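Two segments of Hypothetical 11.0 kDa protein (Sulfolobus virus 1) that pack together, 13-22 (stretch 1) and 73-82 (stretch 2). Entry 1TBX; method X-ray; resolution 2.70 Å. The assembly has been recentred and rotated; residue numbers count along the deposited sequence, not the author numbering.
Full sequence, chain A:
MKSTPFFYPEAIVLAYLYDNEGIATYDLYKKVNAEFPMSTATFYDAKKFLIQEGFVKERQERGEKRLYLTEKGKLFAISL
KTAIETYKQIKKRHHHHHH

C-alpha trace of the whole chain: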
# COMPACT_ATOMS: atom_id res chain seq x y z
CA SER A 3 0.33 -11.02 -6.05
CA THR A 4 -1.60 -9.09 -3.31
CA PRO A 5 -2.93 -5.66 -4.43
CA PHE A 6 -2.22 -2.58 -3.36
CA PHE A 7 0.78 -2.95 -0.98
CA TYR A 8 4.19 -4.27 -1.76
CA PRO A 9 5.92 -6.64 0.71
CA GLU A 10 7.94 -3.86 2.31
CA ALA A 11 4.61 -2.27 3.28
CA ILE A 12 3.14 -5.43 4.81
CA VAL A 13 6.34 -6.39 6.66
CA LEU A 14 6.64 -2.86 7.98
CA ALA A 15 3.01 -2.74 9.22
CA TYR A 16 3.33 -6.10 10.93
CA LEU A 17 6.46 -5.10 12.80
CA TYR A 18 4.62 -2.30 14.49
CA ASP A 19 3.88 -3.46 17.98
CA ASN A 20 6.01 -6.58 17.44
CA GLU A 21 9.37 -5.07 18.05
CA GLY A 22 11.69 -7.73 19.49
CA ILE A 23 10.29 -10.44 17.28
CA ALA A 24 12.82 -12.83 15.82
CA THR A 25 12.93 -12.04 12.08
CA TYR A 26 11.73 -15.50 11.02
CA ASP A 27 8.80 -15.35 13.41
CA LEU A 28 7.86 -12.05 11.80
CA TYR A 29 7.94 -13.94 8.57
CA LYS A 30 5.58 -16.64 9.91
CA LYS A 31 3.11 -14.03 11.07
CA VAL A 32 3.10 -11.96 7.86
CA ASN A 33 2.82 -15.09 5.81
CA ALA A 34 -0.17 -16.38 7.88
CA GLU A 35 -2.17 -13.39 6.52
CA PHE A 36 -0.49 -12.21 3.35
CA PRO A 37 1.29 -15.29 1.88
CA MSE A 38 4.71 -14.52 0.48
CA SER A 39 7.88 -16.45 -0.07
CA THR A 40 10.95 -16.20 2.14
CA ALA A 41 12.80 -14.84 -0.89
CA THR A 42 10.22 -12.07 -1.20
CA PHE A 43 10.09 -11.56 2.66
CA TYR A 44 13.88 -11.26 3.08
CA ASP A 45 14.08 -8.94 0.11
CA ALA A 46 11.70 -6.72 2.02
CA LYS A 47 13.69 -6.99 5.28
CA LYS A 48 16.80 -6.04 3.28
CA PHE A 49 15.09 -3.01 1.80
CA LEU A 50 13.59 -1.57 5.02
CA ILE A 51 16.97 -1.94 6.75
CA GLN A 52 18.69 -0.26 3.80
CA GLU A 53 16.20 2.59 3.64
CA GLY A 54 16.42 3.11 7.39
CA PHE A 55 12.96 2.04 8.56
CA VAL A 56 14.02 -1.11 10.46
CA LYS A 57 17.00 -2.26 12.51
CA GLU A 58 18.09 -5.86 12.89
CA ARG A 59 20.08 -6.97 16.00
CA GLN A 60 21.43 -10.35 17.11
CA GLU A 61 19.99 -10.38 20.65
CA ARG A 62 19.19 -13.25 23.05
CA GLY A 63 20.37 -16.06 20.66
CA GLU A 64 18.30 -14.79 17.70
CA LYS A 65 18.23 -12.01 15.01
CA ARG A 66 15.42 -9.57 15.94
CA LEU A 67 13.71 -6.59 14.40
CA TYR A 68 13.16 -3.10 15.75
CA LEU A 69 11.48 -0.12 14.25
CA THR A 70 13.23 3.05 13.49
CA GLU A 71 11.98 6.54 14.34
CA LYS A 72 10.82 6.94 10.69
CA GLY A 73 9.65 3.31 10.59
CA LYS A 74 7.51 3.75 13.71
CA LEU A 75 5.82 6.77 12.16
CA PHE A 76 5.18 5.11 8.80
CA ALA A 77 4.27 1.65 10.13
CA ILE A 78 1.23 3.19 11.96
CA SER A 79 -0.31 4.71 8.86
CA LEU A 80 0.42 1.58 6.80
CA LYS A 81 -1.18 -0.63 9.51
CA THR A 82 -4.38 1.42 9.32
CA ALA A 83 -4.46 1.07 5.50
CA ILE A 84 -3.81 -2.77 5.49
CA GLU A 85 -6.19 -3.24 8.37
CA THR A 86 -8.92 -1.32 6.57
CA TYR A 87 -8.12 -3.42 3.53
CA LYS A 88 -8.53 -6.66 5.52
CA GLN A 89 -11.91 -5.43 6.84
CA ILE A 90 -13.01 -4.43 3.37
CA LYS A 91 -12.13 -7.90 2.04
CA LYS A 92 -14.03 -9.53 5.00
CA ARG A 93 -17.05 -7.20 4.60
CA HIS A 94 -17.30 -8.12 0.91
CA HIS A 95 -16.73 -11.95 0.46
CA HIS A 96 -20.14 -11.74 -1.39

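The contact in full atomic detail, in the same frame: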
# COMPACT_ATOMS: atom_id res chain seq x y z
N VAL A 13 5.34 -6.02 5.68
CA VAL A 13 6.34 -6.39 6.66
C VAL A 13 6.46 -5.23 7.62
O VAL A 13 6.37 -5.40 8.82
CB VAL A 13 7.66 -6.67 5.98
CG1 VAL A 13 8.75 -6.85 7.03
CG2 VAL A 13 7.54 -7.92 4.94
N LEU A 14 6.57 -4.02 7.11
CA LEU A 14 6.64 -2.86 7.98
C LEU A 14 5.45 -2.74 8.96
O LEU A 14 5.62 -2.54 10.18
CB LEU A 14 6.80 -1.59 7.13
CG LEU A 14 7.36 -0.40 7.91
CD1 LEU A 14 8.62 -0.84 8.62
CD2 LEU A 14 7.59 0.83 7.00
N ALA A 15 4.23 -2.84 8.43
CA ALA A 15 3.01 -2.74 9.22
C ALA A 15 3.01 -3.78 10.31
O ALA A 15 2.70 -3.49 11.45
CB ALA A 15 1.81 -2.96 8.33
N TYR A 16 3.39 -5.01 9.97
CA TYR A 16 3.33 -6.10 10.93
C TYR A 16 4.34 -5.97 12.06
O TYR A 16 4.12 -6.48 13.17
CB TYR A 16 3.47 -7.42 10.20
CG TYR A 16 2.12 -7.84 9.72
CD1 TYR A 16 1.50 -7.20 8.62
CD2 TYR A 16 1.41 -8.84 10.40
CE1 TYR A 16 0.20 -7.59 8.22
CE2 TYR A 16 0.13 -9.24 10.00
CZ TYR A 16 -0.47 -8.63 8.92
OH TYR A 16 -1.74 -9.06 8.59
N LEU A 17 5.43 -5.27 11.79
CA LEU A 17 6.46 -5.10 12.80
C LEU A 17 5.96 -4.17 13.92
O LEU A 17 6.33 -4.31 15.10
CB LEU A 17 7.73 -4.54 12.16
CG LEU A 17 8.94 -4.38 13.06
CD1 LEU A 17 9.10 -5.62 13.90
CD2 LEU A 17 10.15 -4.15 12.20
N TYR A 18 5.11 -3.21 13.53
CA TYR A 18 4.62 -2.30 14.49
C TYR A 18 3.97 -3.10 15.60
O TYR A 18 3.20 -4.03 15.35
CB TYR A 18 3.66 -1.28 13.90
CG TYR A 18 3.29 -0.24 14.95
CD1 TYR A 18 4.11 0.87 15.18
CD2 TYR A 18 2.13 -0.39 15.74
CE1 TYR A 18 3.78 1.83 16.16
CE2 TYR A 18 1.78 0.59 16.71
CZ TYR A 18 2.62 1.69 16.93
OH TYR A 18 2.31 2.65 17.92
N ASP A 19 4.32 -2.74 16.82
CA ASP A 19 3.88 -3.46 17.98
C ASP A 19 4.47 -4.87 18.17
O ASP A 19 4.09 -5.56 19.13
CB ASP A 19 2.33 -3.59 17.95
CG ASP A 19 1.64 -2.71 18.98
OD1 ASP A 19 2.29 -2.32 19.98
OD2 ASP A 19 0.44 -2.33 18.85
N ASN A 20 5.34 -5.30 17.26
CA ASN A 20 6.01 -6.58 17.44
C ASN A 20 7.49 -6.43 17.49
O ASN A 20 8.24 -7.35 17.13
CB ASN A 20 5.62 -7.56 16.35
CG ASN A 20 4.25 -8.12 16.56
OD1 ASN A 20 3.78 -8.94 15.79
ND2 ASN A 20 3.57 -7.66 17.62
N GLU A 21 7.94 -5.26 17.93
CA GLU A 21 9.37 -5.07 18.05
C GLU A 21 9.95 -6.12 19.01
O GLU A 21 9.30 -6.48 19.99
CB GLU A 21 9.67 -3.65 18.45
CG GLU A 21 9.43 -2.68 17.31
CD GLU A 21 9.47 -1.26 17.80
OE1 GLU A 21 10.36 -0.94 18.60
OE2 GLU A 21 8.57 -0.47 17.41
N GLY A 22 11.13 -6.66 18.69
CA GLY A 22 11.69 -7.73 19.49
C GLY A 22 11.54 -9.09 18.85
O GLY A 22 12.22 -10.07 19.23
N GLY A 73 10.44 4.51 10.77
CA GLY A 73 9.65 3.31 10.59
C GLY A 73 8.43 3.32 11.48
O GLY A 73 7.34 2.95 11.04
N LYS A 74 8.59 3.76 12.74
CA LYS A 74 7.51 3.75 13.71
C LYS A 74 6.41 4.64 13.21
O LYS A 74 5.24 4.25 13.24
CB LYS A 74 7.97 4.22 15.10
CG LYS A 74 7.96 3.16 16.25
CD LYS A 74 8.85 3.63 17.43
CE LYS A 74 9.28 2.50 18.37
NZ LYS A 74 10.77 2.45 18.72
N LEU A 75 6.78 5.82 12.71
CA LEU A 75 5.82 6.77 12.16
C LEU A 75 5.06 6.20 10.98
O LEU A 75 3.83 6.16 10.97
CB LEU A 75 6.52 8.09 11.82
CG LEU A 75 6.72 8.81 13.17
CD1 LEU A 75 7.92 9.78 13.23
CD2 LEU A 75 5.39 9.45 13.66
N PHE A 76 5.79 5.69 10.00
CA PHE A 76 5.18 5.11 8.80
C PHE A 76 4.36 3.85 9.06
O PHE A 76 3.23 3.73 8.59
CB PHE A 76 6.25 4.81 7.77
CG PHE A 76 5.74 4.67 6.37
CD1 PHE A 76 4.51 5.21 5.99
CD2 PHE A 76 6.52 4.01 5.40
CE1 PHE A 76 4.05 5.06 4.66
CE2 PHE A 76 6.08 3.87 4.08
CZ PHE A 76 4.84 4.39 3.71
N ALA A 77 4.95 2.89 9.78
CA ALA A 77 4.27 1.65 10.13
C ALA A 77 2.80 1.88 10.60
O ALA A 77 1.90 1.15 10.18
CB ALA A 77 5.08 0.87 11.18
N ILE A 78 2.58 2.92 11.41
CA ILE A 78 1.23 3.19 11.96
C ILE A 78 0.24 3.48 10.84
O ILE A 78 -0.85 2.88 10.82
CB ILE A 78 1.24 4.37 12.92
CG1 ILE A 78 2.06 4.06 14.18
CG2 ILE A 78 -0.18 4.82 13.25
CD1 ILE A 78 2.58 5.38 14.90
N SER A 79 0.60 4.37 9.93
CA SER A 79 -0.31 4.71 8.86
C SER A 79 -0.47 3.57 7.84
O SER A 79 -1.52 3.41 7.24
CB SER A 79 0.08 6.00 8.18
OG SER A 79 1.39 5.92 7.68
N LEU A 80 0.58 2.79 7.61
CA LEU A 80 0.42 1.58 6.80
C LEU A 80 -0.52 0.56 7.46
O LEU A 80 -1.33 -0.05 6.77
CB LEU A 80 1.76 0.92 6.51
CG LEU A 80 2.78 1.61 5.57
CD1 LEU A 80 4.19 0.91 5.59
CD2 LEU A 80 2.24 1.82 4.11
N LYS A 81 -0.39 0.35 8.77
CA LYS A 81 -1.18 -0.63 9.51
C LYS A 81 -2.67 -0.35 9.31
O LYS A 81 -3.47 -1.29 9.10
CB LYS A 81 -0.85 -0.59 11.01
CG LYS A 81 -1.59 -1.60 11.90
CD LYS A 81 -0.82 -2.95 12.15
CE LYS A 81 -1.11 -4.08 11.03
NZ LYS A 81 -1.31 -5.53 11.48
N THR A 82 -3.01 0.93 9.39
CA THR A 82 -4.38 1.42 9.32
C THR A 82 -4.97 1.14 7.91
O THR A 82 -6.05 0.60 7.78
CB THR A 82 -4.45 2.97 9.84
OG1 THR A 82 -5.71 3.58 9.56
CG2 THR A 82 -3.59 3.90 9.10

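The two stretches meet as a pair of helices that cross nearly at right angles. The helical part of the first, residues 13-17, runs at 101° to the helix formed by residues 73-82, and the axes approach to 7.9 Å. Ala15 and Ala77 sit at this crossing, their CA atoms 4.7 Å apart, and their small side chains leave room for backbone and side chain to touch. Ala15 CA comes within 4.2 Å of Ala77 O, and Ala77 CB rests 3.6 Å from Leu14 O, so at this point side chain meets backbone directly. At Tyr18 the chain leaves helical geometry, and a type II turn from Leu17 to Asn20, closed by Asn20 N donating to Leu17 O at 2.6 Å, redirects it. Asp19 takes positive phi within this turn, and Asn20 ND2 donates to Asp19 O at 2.6 Å.

Apolar packing fills the buried side of the crossing. Leu14 points toward the second helix, and its CD2 lies 3.7 Å from both Phe76 CD2 and Leu80 CD1; a branched, flexible leucine suits a pocket lined by a ring and another leucine. Ala15 CB adds a looser contact with Leu80 CB at 4.3 Å. Further along, Tyr18 CB packs 3.7 Å from Ala77 CB, an apolar contact between two small carbon groups.

Two aromatic rings use their faces. Ile78 CG1 sits over a face of the Tyr18 ring, 3.9 Å from its centroid, a CH-pi contact in which a weakly polarised C-H group meets the electron-rich ring. The flat, wide ring of Tyr18 suits a partly exposed edge of the contact, offering its face to Ile78. Lys81 NZ lies 4.0 Å from the centroid of the Tyr16 ring and only 9° off its normal, a well-centred cation-pi interaction. Although the CA-to-CB bond of Tyr16 points away from the second helix, its ring end comes nearer. The aliphatic part of Lys81 also contributes, with CD 3.6 Å from Ala15 O and CE 4.1 Å from Ala15 CB. A long side chain with an apolar stem and a charged tip can thus cover the alanine and still reach the ring.

Charge pairing occurs at the more exposed end. Glu21 OE1 and Lys74 NZ form a salt bridge at 3.4 Å, with NZ donating a weak hydrogen bond to OE1. Opposite charges attract, and a partly exposed glutamate and an exposed lysine can keep water on their remaining polar surface. The long lysine, with chi2 and chi3 both t, brings its end nearer to the first stretch than its sideways CA-to-CB bond would suggest, and Lys74 CE also approaches Glu21 OE2 to 3.2 Å.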